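Local coordinates for protein membrane-bound lytic murein transglycosylase (Agrobacterium tumefaciens, PDB 2PNW) that probably cleaves the glycosidic bond between N-acetylmuramic acid and N-acetylglucosamine in bacterial murein, as lytic transglycosylases of the MltA family do, at residues Val12-Pro18 and Phe358-Leu362; Leu298-Ala304 and Phe316-Ala322; Ser83-Arg87 and Ala367-Arg371. Residue numbers count along the deposited sequence, not the author numbering.

Contact 1: Val12-Pro18 and Phe358-Leu362; sequences VSFRDLP and FYILL
Tyr359 carries this contact: it gives up more surface than any other residue here, followed by Leu361 and then Leu17 from the opposing loop. The segment Phe358-Leu362 is regular extended strand, so Tyr359 and Leu361, two residues apart, lie on the same face and meet Val12-Pro18, which leaves strand 8-11 and turns through a single 3-10 segment at Phe14-Asp16. That turn is braced internally. Asp16 N donates to Ser13 O (2.8 Å) and Leu17 N to Phe14 O (3.2 Å), Ser13 N binds Asp16 OD2 (3.0 Å), and Arg15 N reaches Ser13 OG (3.1 Å) in an ST turn.

No hydrogen bond crosses between the segments, and the backbones stay well apart, 7.8 Å from Leu17 CA to Tyr359 CA and 9.8 Å from Phe14 CA to Leu361 CA. With chi1 at m, the Tyr359 ring extends into the loop. Leu17 CD1 sits over its face in a CH-pi contact, 3.9 Å from the ring centroid and 24° off the normal; Val12 CG2 lies 4.0 Å from Tyr359 CD1, and Pro18 CD approaches Tyr359 OH at 3.7 Å. Leu361 (m, t) packs its CD2 3.9 Å from Phe14 CE1 and 4.4 Å from Leu17 CD2. The Phe14 ring also meets Trp20, while Leu17 continues onto Phe301 of the neighbouring strand. The loop after strand 8-11 thus packs through apolar side chains on strand 353-363, the last strand of the chain, whose residues 358-362 belong to the 3D domain family of the double-psi beta-barrel clan.

Contact 2: Leu298-Ala304 and Phe316-Ala322; sequences LPFFIHA and FARLMLA
A buried antiparallel beta hairpin pairs strand 299-304 with the first part of strand 316-324 inside the large mixed sheet. The short axes come within 4.4 Å, their directions 144° apart, so the strands twist noticeably. Phe300-Met320, Ile302-Arg318 and Ala304-Phe316 are hydrogen-bonded pairs; Pro299-Leu321, Phe301-Leu319 and His303-Ala317 are non-hydrogen-bonded ones. Phe300 N to Met320 O is 2.9 Å and Met320 N to Phe300 O 2.7 Å; Ile302 N to Arg318 O is 2.9 Å, returned by Arg318 N to Ile302 O at 3.1 Å. Ala304 N to Phe316 O (2.8 Å) and Ala322 N to Leu298 O (3.0 Å) finish the set. Both strands belong to the 3D domain, of the double-psi beta-barrel clan, and 299-304 also pairs with strand 353-363. On the Phe301 face, Pro299 CB meets Leu319 CD1 (3.8 Å), and Phe301 (chi1 t) lays its ring across the partner backbone, CD1 3.5 Å from Leu319 N. On the other, Ile302 CG1 touches Met320 SD (3.9 Å), and Arg318 reaches Asp311 and Gly284.

Contact 3: Ser83-Arg87 and Ala367-Arg371; sequences SVPFR and AERYR
Ser83-Arg87 is beta strand, starting where helix 72-82 ends, whereas Ala367-Arg371 curls back, with 368-370 at helical phi/psi but without the regular bonds. Tyr370 N bonds Ala367 O at 2.9 Å and Arg371 N reaches the same Ala367 O at 3.2 Å. The result is a turn at the C-terminal end of the model, packed against one face of strand 83-89, which lies between 8-11 and 353-363, both antiparallel to it, in the large mixed sheet. CA atoms stand 6.4 Å apart for Val84 and Ala367, 8.9 Å for Phe86 and Tyr370, and no hydrogen bond joins the segments. Val84 (chi1 t) and Phe86 (chi1 m), two apart on the strand, both point at the turn. Ala367 CB fits against the two, 3.8 Å from Val84 CB and 4.0 Å from Phe86 CE2. Phe86 CE1 meets Tyr370 CB at 3.7 Å, while the Tyr370 hydroxyl goes off to Leu50 O. Arg371, salt-bridged to Glu11, spreads its guanidinium so that Val84 CG2 lies over one face, 4.0 Å from Arg371 NH1.

Overall arrangement
All three contacts reach the same mixed sheet, and strand 353-363 links them: it supplies one side of contact 1 and pairs with 299-304 of contact 2 and 83-89 of contact 3. Tyr359 O sits 2.7 Å from Phe301 N, and Leu362 O 2.8 Å from Val84 N, both probable hydrogen bonds. Contact 2 is the most deeply buried and the only one of the three bonded backbone to backbone between its segments; its centre lies about 15 Å from the centre of the chain. The centres of contacts 1 and 3 lie farther out, about 23 and 26 Å from it. Both rely mainly on apolar side chains, with segments near the two ends of the model packed on strands; in contact 3 the Arg371 guanidinium joins in.

Contact 1: Val12-Pro18 and Phe358-Leu362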
loop_
_atom_site.group_PDB
_atom_site.type_symbol
_atom_site.label_atom_id
_atom_site.label_comp_id
_atom_site.label_asym_id
_atom_site.label_seq_id
_atom_site.Cartn_x
_atom_site.Cartn_y
_atom_site.Cartn_z
ATOM N N VAL A 12 16.537 -18.181 11.535
ATOM C CA VAL A 12 16.983 -19.157 10.549
ATOM C C VAL A 12 18.340 -18.686 10.036
ATOM O O VAL A 12 18.846 -17.639 10.468
ATOM C CB VAL A 12 16.000 -19.321 9.362
ATOM C CG1 VAL A 12 14.669 -19.919 9.809
ATOM C CG2 VAL A 12 15.779 -17.977 8.615
ATOM N N SER A 13 18.925 -19.473 9.137
ATOM C CA SER A 13 20.142 -19.134 8.438
ATOM C C SER A 13 19.776 -18.677 7.030
ATOM O O SER A 13 18.693 -19.012 6.541
ATOM C CB SER A 13 21.035 -20.382 8.360
ATOM O OG SER A 13 21.884 -20.329 7.220
ATOM N N PHE A 14 20.669 -17.934 6.370
ATOM C CA PHE A 14 20.401 -17.499 4.991
ATOM C C PHE A 14 20.264 -18.691 4.026
ATOM O O PHE A 14 19.558 -18.601 3.024
ATOM C CB PHE A 14 21.424 -16.461 4.498
ATOM C CG PHE A 14 21.143 -15.053 4.990
ATOM C CD1 PHE A 14 20.264 -14.216 4.297
ATOM C CD2 PHE A 14 21.763 -14.570 6.136
ATOM C CE1 PHE A 14 20.004 -12.908 4.748
ATOM C CE2 PHE A 14 21.510 -13.265 6.598
ATOM C CZ PHE A 14 20.618 -12.439 5.895
ATOM N N ARG A 15 20.907 -19.815 4.373
ATOM C CA ARG A 15 20.699 -21.108 3.691
ATOM C C ARG A 15 19.262 -21.622 3.747
ATOM O O ARG A 15 18.874 -22.442 2.929
ATOM C CB ARG A 15 21.608 -22.193 4.280
ATOM C CG ARG A 15 22.976 -22.275 3.649
ATOM C CD ARG A 15 23.969 -21.372 4.342
ATOM N NE ARG A 15 25.251 -22.052 4.540
ATOM C CZ ARG A 15 26.300 -21.516 5.164
ATOM N NH1 ARG A 15 26.236 -20.280 5.657
ATOM N NH2 ARG A 15 27.423 -22.219 5.291
ATOM N N ASP A 16 18.482 -21.158 4.718
ATOM C CA ASP A 16 17.099 -21.591 4.859
ATOM C C ASP A 16 16.109 -20.783 4.007
ATOM O O ASP A 16 14.923 -21.116 3.946
ATOM C CB ASP A 16 16.682 -21.547 6.332
ATOM C CG ASP A 16 17.457 -22.544 7.194
ATOM O OD1 ASP A 16 17.568 -23.726 6.783
ATOM O OD2 ASP A 16 17.948 -22.150 8.286
ATOM N N LEU A 17 16.585 -19.714 3.376
ATOM C CA LEU A 17 15.715 -18.854 2.573
ATOM C C LEU A 17 15.725 -19.370 1.151
ATOM O O LEU A 17 16.707 -19.184 0.438
ATOM C CB LEU A 17 16.185 -17.387 2.627
ATOM C CG LEU A 17 15.734 -16.423 3.738
ATOM C CD1 LEU A 17 15.774 -17.046 5.108
ATOM C CD2 LEU A 17 16.610 -15.155 3.699
ATOM N N PRO A 18 14.639 -20.047 0.737
ATOM C CA PRO A 18 14.638 -20.678 -0.582
ATOM C C PRO A 18 14.790 -19.650 -1.695
ATOM O O PRO A 18 14.044 -18.660 -1.742
ATOM C CB PRO A 18 13.270 -21.361 -0.646
ATOM C CG PRO A 18 12.858 -21.526 0.790
ATOM C CD PRO A 18 13.366 -20.276 1.447
ATOM N N PHE A 358 7.075 -15.712 5.045
ATOM C CA PHE A 358 7.695 -14.396 5.319
ATOM C C PHE A 358 8.928 -14.552 6.203
ATOM O O PHE A 358 8.851 -15.202 7.238
ATOM C CB PHE A 358 6.696 -13.493 6.062
ATOM C CG PHE A 358 5.717 -12.784 5.165
ATOM C CD1 PHE A 358 4.993 -13.481 4.204
ATOM C CD2 PHE A 358 5.513 -11.414 5.302
ATOM C CE1 PHE A 358 4.087 -12.823 3.363
ATOM C CE2 PHE A 358 4.595 -10.738 4.488
ATOM C CZ PHE A 358 3.885 -11.445 3.511
ATOM N N TYR A 359 10.061 -13.965 5.812
ATOM C CA TYR A 359 11.243 -13.929 6.683
ATOM C C TYR A 359 11.640 -12.468 6.809
ATOM O O TYR A 359 11.803 -11.795 5.797
ATOM C CB TYR A 359 12.430 -14.722 6.101
ATOM C CG TYR A 359 12.154 -16.159 5.697
ATOM C CD1 TYR A 359 12.494 -17.218 6.546
ATOM C CD2 TYR A 359 11.563 -16.458 4.468
ATOM C CE1 TYR A 359 12.249 -18.538 6.184
ATOM C CE2 TYR A 359 11.296 -17.787 4.090
ATOM C CZ TYR A 359 11.652 -18.822 4.957
ATOM O OH TYR A 359 11.426 -20.143 4.578
ATOM N N ILE A 360 11.806 -11.974 8.028
ATOM C CA ILE A 360 12.226 -10.581 8.228
ATOM C C ILE A 360 13.733 -10.556 8.509
ATOM O O ILE A 360 14.274 -11.463 9.181
ATOM C CB ILE A 360 11.375 -9.864 9.347
ATOM C CG1 ILE A 360 11.682 -8.359 9.405
ATOM C CG2 ILE A 360 11.590 -10.513 10.728
ATOM C CD1 ILE A 360 10.770 -7.589 10.401
ATOM N N LEU A 361 14.429 -9.551 7.980
ATOM C CA LEU A 361 15.857 -9.432 8.240
ATOM C C LEU A 361 16.037 -8.335 9.275
ATOM O O LEU A 361 15.726 -7.166 9.007
ATOM C CB LEU A 361 16.646 -9.114 6.971
ATOM C CG LEU A 361 16.577 -10.037 5.741
ATOM C CD1 LEU A 361 17.701 -9.670 4.768
ATOM C CD2 LEU A 361 16.680 -11.497 6.105
ATOM N N LEU A 362 16.508 -8.705 10.464
ATOM C CA LEU A 362 16.705 -7.702 11.527
ATOM C C LEU A 362 18.128 -7.204 11.546
ATOM O O LEU A 362 19.056 -8.004 11.441
ATOM C CB LEU A 362 16.342 -8.263 12.907
ATOM C CG LEU A 362 14.968 -8.911 13.071
ATOM C CD1 LEU A 362 14.710 -9.229 14.528
ATOM C CD2 LEU A 362 13.880 -7.972 12.538
#

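Contact 2: Leu298-Ala304 and Phe316-Ala322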
loop_
_atom_site.group_PDB
_atom_site.type_symbol
_atom_site.label_atom_id
_atom_site.label_comp_id
_atom_site.label_asym_id
_atom_site.label_seq_id
_atom_site.Cartn_x
_atom_site.Cartn_y
_atom_site.Cartn_z
ATOM N N LEU A 298 12.112 -2.082 6.849
ATOM C CA LEU A 298 12.812 -3.338 7.119
ATOM C C LEU A 298 12.739 -4.276 5.914
ATOM O O LEU A 298 11.731 -4.271 5.206
ATOM C CB LEU A 298 12.204 -4.022 8.335
ATOM C CG LEU A 298 12.650 -3.359 9.631
ATOM C CD1 LEU A 298 11.745 -3.804 10.739
ATOM C CD2 LEU A 298 14.108 -3.765 9.902
ATOM N N PRO A 299 13.807 -5.057 5.668
ATOM C CA PRO A 299 13.768 -6.031 4.572
ATOM C C PRO A 299 12.975 -7.278 4.942
ATOM O O PRO A 299 13.067 -7.763 6.084
ATOM C CB PRO A 299 15.263 -6.402 4.346
ATOM C CG PRO A 299 16.052 -5.435 5.226
ATOM C CD PRO A 299 15.118 -5.065 6.350
ATOM N N PHE A 300 12.209 -7.778 3.977
ATOM C CA PHE A 300 11.473 -9.027 4.120
ATOM C C PHE A 300 11.810 -9.890 2.927
ATOM O O PHE A 300 11.680 -9.425 1.786
ATOM C CB PHE A 300 9.944 -8.781 4.089
ATOM C CG PHE A 300 9.375 -8.188 5.364
ATOM C CD1 PHE A 300 8.619 -8.976 6.234
ATOM C CD2 PHE A 300 9.566 -6.843 5.674
ATOM C CE1 PHE A 300 8.069 -8.425 7.410
ATOM C CE2 PHE A 300 9.053 -6.285 6.864
ATOM C CZ PHE A 300 8.289 -7.073 7.720
ATOM N N PHE A 301 12.218 -11.142 3.176
ATOM C CA PHE A 301 12.356 -12.114 2.085
ATOM C C PHE A 301 11.052 -12.896 1.963
ATOM O O PHE A 301 10.591 -13.495 2.944
ATOM C CB PHE A 301 13.546 -13.056 2.312
ATOM C CG PHE A 301 13.859 -13.927 1.104
ATOM C CD1 PHE A 301 14.646 -13.451 0.068
ATOM C CD2 PHE A 301 13.352 -15.223 1.021
ATOM C CE1 PHE A 301 14.910 -14.247 -1.061
ATOM C CE2 PHE A 301 13.610 -16.013 -0.085
ATOM C CZ PHE A 301 14.398 -15.538 -1.118
ATOM N N ILE A 302 10.449 -12.872 0.773
ATOM C CA ILE A 302 9.130 -13.450 0.572
ATOM C C ILE A 302 9.271 -14.623 -0.378
ATOM O O ILE A 302 9.827 -14.475 -1.467
ATOM C CB ILE A 302 8.120 -12.407 0.007
ATOM C CG1 ILE A 302 8.031 -11.166 0.927
ATOM C CG2 ILE A 302 6.749 -13.048 -0.259
ATOM C CD1 ILE A 302 7.605 -11.485 2.337
ATOM N N HIS A 303 8.809 -15.792 0.063
ATOM C CA HIS A 303 8.870 -17.007 -0.748
ATOM C C HIS A 303 7.449 -17.500 -1.013
ATOM O O HIS A 303 6.767 -17.948 -0.087
ATOM C CB HIS A 303 9.696 -18.093 -0.039
ATOM C CG HIS A 303 9.789 -19.375 -0.808
ATOM N ND1 HIS A 303 9.586 -20.609 -0.225
ATOM C CD2 HIS A 303 10.042 -19.614 -2.115
ATOM C CE1 HIS A 303 9.723 -21.556 -1.138
ATOM N NE2 HIS A 303 9.995 -20.980 -2.296
ATOM N N ALA A 304 7.012 -17.399 -2.272
ATOM C CA ALA A 304 5.647 -17.768 -2.657
ATOM C C ALA A 304 5.735 -18.665 -3.875
ATOM O O ALA A 304 5.575 -18.198 -5.005
ATOM C CB ALA A 304 4.788 -16.517 -2.952
ATOM N N PHE A 316 8.225 -17.148 -7.066
ATOM C CA PHE A 316 8.523 -15.859 -6.447
ATOM C C PHE A 316 9.366 -16.093 -5.192
ATOM O O PHE A 316 8.936 -16.782 -4.269
ATOM C CB PHE A 316 7.186 -15.182 -6.077
ATOM C CG PHE A 316 7.325 -13.754 -5.599
ATOM C CD1 PHE A 316 7.147 -12.703 -6.488
ATOM C CD2 PHE A 316 7.604 -13.465 -4.261
ATOM C CE1 PHE A 316 7.254 -11.368 -6.069
ATOM C CE2 PHE A 316 7.713 -12.123 -3.831
ATOM C CZ PHE A 316 7.537 -11.082 -4.749
ATOM N N ALA A 317 10.569 -15.535 -5.167
ATOM C CA ALA A 317 11.446 -15.636 -4.002
ATOM C C ALA A 317 12.417 -14.473 -4.039
ATOM O O ALA A 317 13.448 -14.546 -4.706
ATOM C CB ALA A 317 12.216 -16.982 -3.998
ATOM N N ARG A 318 12.096 -13.398 -3.317
ATOM C CA ARG A 318 12.917 -12.194 -3.408
ATOM C C ARG A 318 12.893 -11.388 -2.131
ATOM O O ARG A 318 11.957 -11.486 -1.339
ATOM C CB ARG A 318 12.495 -11.318 -4.601
ATOM C CG ARG A 318 11.117 -10.734 -4.524
ATOM C CD ARG A 318 10.791 -9.909 -5.772
ATOM N NE ARG A 318 10.453 -10.740 -6.937
ATOM C CZ ARG A 318 9.793 -10.294 -8.013
ATOM N NH1 ARG A 318 9.391 -9.025 -8.085
ATOM N NH2 ARG A 318 9.531 -11.114 -9.028
ATOM N N LEU A 319 13.958 -10.623 -1.937
ATOM C CA LEU A 319 14.060 -9.670 -0.837
ATOM C C LEU A 319 13.377 -8.366 -1.203
ATOM O O LEU A 319 13.593 -7.820 -2.297
ATOM C CB LEU A 319 15.521 -9.404 -0.505
ATOM C CG LEU A 319 15.787 -8.629 0.803
ATOM C CD1 LEU A 319 15.258 -9.404 2.038
ATOM C CD2 LEU A 319 17.259 -8.366 0.938
ATOM N N MET A 320 12.577 -7.860 -0.270
ATOM C CA MET A 320 11.761 -6.673 -0.527
ATOM C C MET A 320 11.910 -5.731 0.656
ATOM O O MET A 320 12.470 -6.107 1.683
ATOM C CB MET A 320 10.285 -7.086 -0.702
ATOM C CG MET A 320 10.006 -8.170 -1.818
ATOM S SD MET A 320 8.236 -8.564 -1.953
ATOM C CE MET A 320 7.803 -7.168 -2.994
ATOM N N LEU A 321 11.445 -4.489 0.514
ATOM C CA LEU A 321 11.403 -3.599 1.662
ATOM C C LEU A 321 9.965 -3.256 1.979
ATOM O O LEU A 321 9.144 -3.098 1.072
ATOM C CB LEU A 321 12.199 -2.319 1.422
ATOM C CG LEU A 321 13.716 -2.503 1.228
ATOM C CD1 LEU A 321 14.285 -1.227 0.641
ATOM C CD2 LEU A 321 14.384 -2.837 2.553
ATOM N N ALA A 322 9.669 -3.136 3.275
ATOM C CA ALA A 322 8.323 -2.737 3.725
ATOM C C ALA A 322 8.167 -1.237 3.549
ATOM O O ALA A 322 8.690 -0.468 4.348
ATOM C CB ALA A 322 8.128 -3.118 5.197
#

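Contact 3: Ser83-Arg87 and Ala367-Arg371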
loop_
_atom_site.group_PDB
_atom_site.type_symbol
_atom_site.label_atom_id
_atom_site.label_comp_id
_atom_site.label_asym_id
_atom_site.label_seq_id
_atom_site.Cartn_x
_atom_site.Cartn_y
_atom_site.Cartn_z
ATOM N N SER A 83 22.676 -8.314 8.803
ATOM C CA SER A 83 21.338 -8.613 9.299
ATOM C C SER A 83 21.183 -10.095 9.644
ATOM O O SER A 83 21.991 -10.938 9.219
ATOM C CB SER A 83 20.283 -8.179 8.282
ATOM O OG SER A 83 20.313 -9.002 7.117
ATOM N N VAL A 84 20.142 -10.406 10.410
ATOM C CA VAL A 84 19.839 -11.782 10.804
ATOM C C VAL A 84 18.397 -12.100 10.423
ATOM O O VAL A 84 17.495 -11.360 10.814
ATOM C CB VAL A 84 20.004 -11.963 12.322
ATOM C CG1 VAL A 84 19.659 -13.412 12.737
ATOM C CG2 VAL A 84 21.415 -11.579 12.767
ATOM N N PRO A 85 18.169 -13.208 9.673
ATOM C CA PRO A 85 16.828 -13.553 9.204
ATOM C C PRO A 85 16.026 -14.381 10.214
ATOM O O PRO A 85 16.584 -15.265 10.908
ATOM C CB PRO A 85 17.095 -14.392 7.949
ATOM C CG PRO A 85 18.486 -14.968 8.135
ATOM C CD PRO A 85 19.171 -14.214 9.259
ATOM N N PHE A 86 14.727 -14.107 10.264
ATOM C CA PHE A 86 13.791 -14.792 11.159
ATOM C C PHE A 86 12.533 -15.147 10.373
ATOM O O PHE A 86 11.970 -14.290 9.686
ATOM C CB PHE A 86 13.379 -13.867 12.303
ATOM C CG PHE A 86 14.474 -13.555 13.271
ATOM C CD1 PHE A 86 14.527 -14.200 14.499
ATOM C CD2 PHE A 86 15.444 -12.610 12.972
ATOM C CE1 PHE A 86 15.532 -13.911 15.413
ATOM C CE2 PHE A 86 16.463 -12.320 13.876
ATOM C CZ PHE A 86 16.499 -12.974 15.106
ATOM N N ARG A 87 12.102 -16.400 10.465
ATOM C CA ARG A 87 10.830 -16.822 9.885
ATOM C C ARG A 87 9.704 -16.262 10.737
ATOM O O ARG A 87 9.728 -16.382 11.963
ATOM C CB ARG A 87 10.732 -18.355 9.849
ATOM C CG ARG A 87 9.512 -18.897 9.104
ATOM C CD ARG A 87 9.450 -20.445 9.165
ATOM N NE ARG A 87 10.397 -21.042 8.216
ATOM C CZ ARG A 87 11.506 -21.683 8.570
ATOM N NH1 ARG A 87 11.800 -21.845 9.860
ATOM N NH2 ARG A 87 12.319 -22.172 7.635
ATOM N N ALA A 367 18.718 -7.749 16.594
ATOM C CA ALA A 367 18.388 -9.160 16.488
ATOM C C ALA A 367 18.604 -9.937 17.796
ATOM O O ALA A 367 17.882 -10.898 18.081
ATOM C CB ALA A 367 19.180 -9.796 15.343
ATOM N N GLU A 368 19.582 -9.518 18.594
ATOM C CA GLU A 368 19.950 -10.282 19.794
ATOM C C GLU A 368 18.799 -10.580 20.741
ATOM O O GLU A 368 18.629 -11.719 21.171
ATOM C CB GLU A 368 21.120 -9.630 20.539
ATOM C CG GLU A 368 22.486 -10.131 20.067
ATOM C CD GLU A 368 22.771 -11.592 20.436
ATOM O OE1 GLU A 368 22.104 -12.147 21.350
ATOM O OE2 GLU A 368 23.683 -12.188 19.810
ATOM N N ARG A 369 17.982 -9.576 21.046
ATOM C CA ARG A 369 16.839 -9.804 21.932
ATOM C C ARG A 369 15.771 -10.755 21.380
ATOM O O ARG A 369 14.936 -11.243 22.139
ATOM C CB ARG A 369 16.200 -8.477 22.363
ATOM C CG ARG A 369 15.409 -7.740 21.278
ATOM C CD ARG A 369 14.842 -6.456 21.885
ATOM N NE ARG A 369 14.137 -5.595 20.930
ATOM C CZ ARG A 369 14.738 -4.714 20.136
ATOM N NH1 ARG A 369 14.013 -3.966 19.306
ATOM N NH2 ARG A 369 16.057 -4.589 20.163
ATOM N N TYR A 370 15.772 -11.004 20.070
ATOM C CA TYR A 370 14.837 -11.972 19.488
ATOM C C TYR A 370 15.427 -13.381 19.460
ATOM O O TYR A 370 14.694 -14.358 19.322
ATOM C CB TYR A 370 14.388 -11.541 18.082
ATOM C CG TYR A 370 13.667 -10.219 18.119
ATOM C CD1 TYR A 370 12.283 -10.158 18.320
ATOM C CD2 TYR A 370 14.374 -9.019 18.012
ATOM C CE1 TYR A 370 11.619 -8.917 18.391
ATOM C CE2 TYR A 370 13.711 -7.781 18.071
ATOM C CZ TYR A 370 12.356 -7.741 18.260
ATOM O OH TYR A 370 11.724 -6.529 18.336
ATOM N N ARG A 371 16.752 -13.459 19.565
ATOM C CA ARG A 371 17.484 -14.728 19.632
ATOM C C ARG A 371 17.335 -15.357 21.018
ATOM O O ARG A 371 16.756 -16.444 21.163
ATOM C CB ARG A 371 18.965 -14.502 19.344
ATOM C CG ARG A 371 19.272 -14.070 17.936
ATOM C CD ARG A 371 20.749 -13.717 17.779
ATOM N NE ARG A 371 21.337 -14.438 16.657
ATOM C CZ ARG A 371 22.378 -14.023 15.941
ATOM N NH1 ARG A 371 22.969 -12.855 16.192
ATOM N NH2 ARG A 371 22.822 -14.785 14.953
#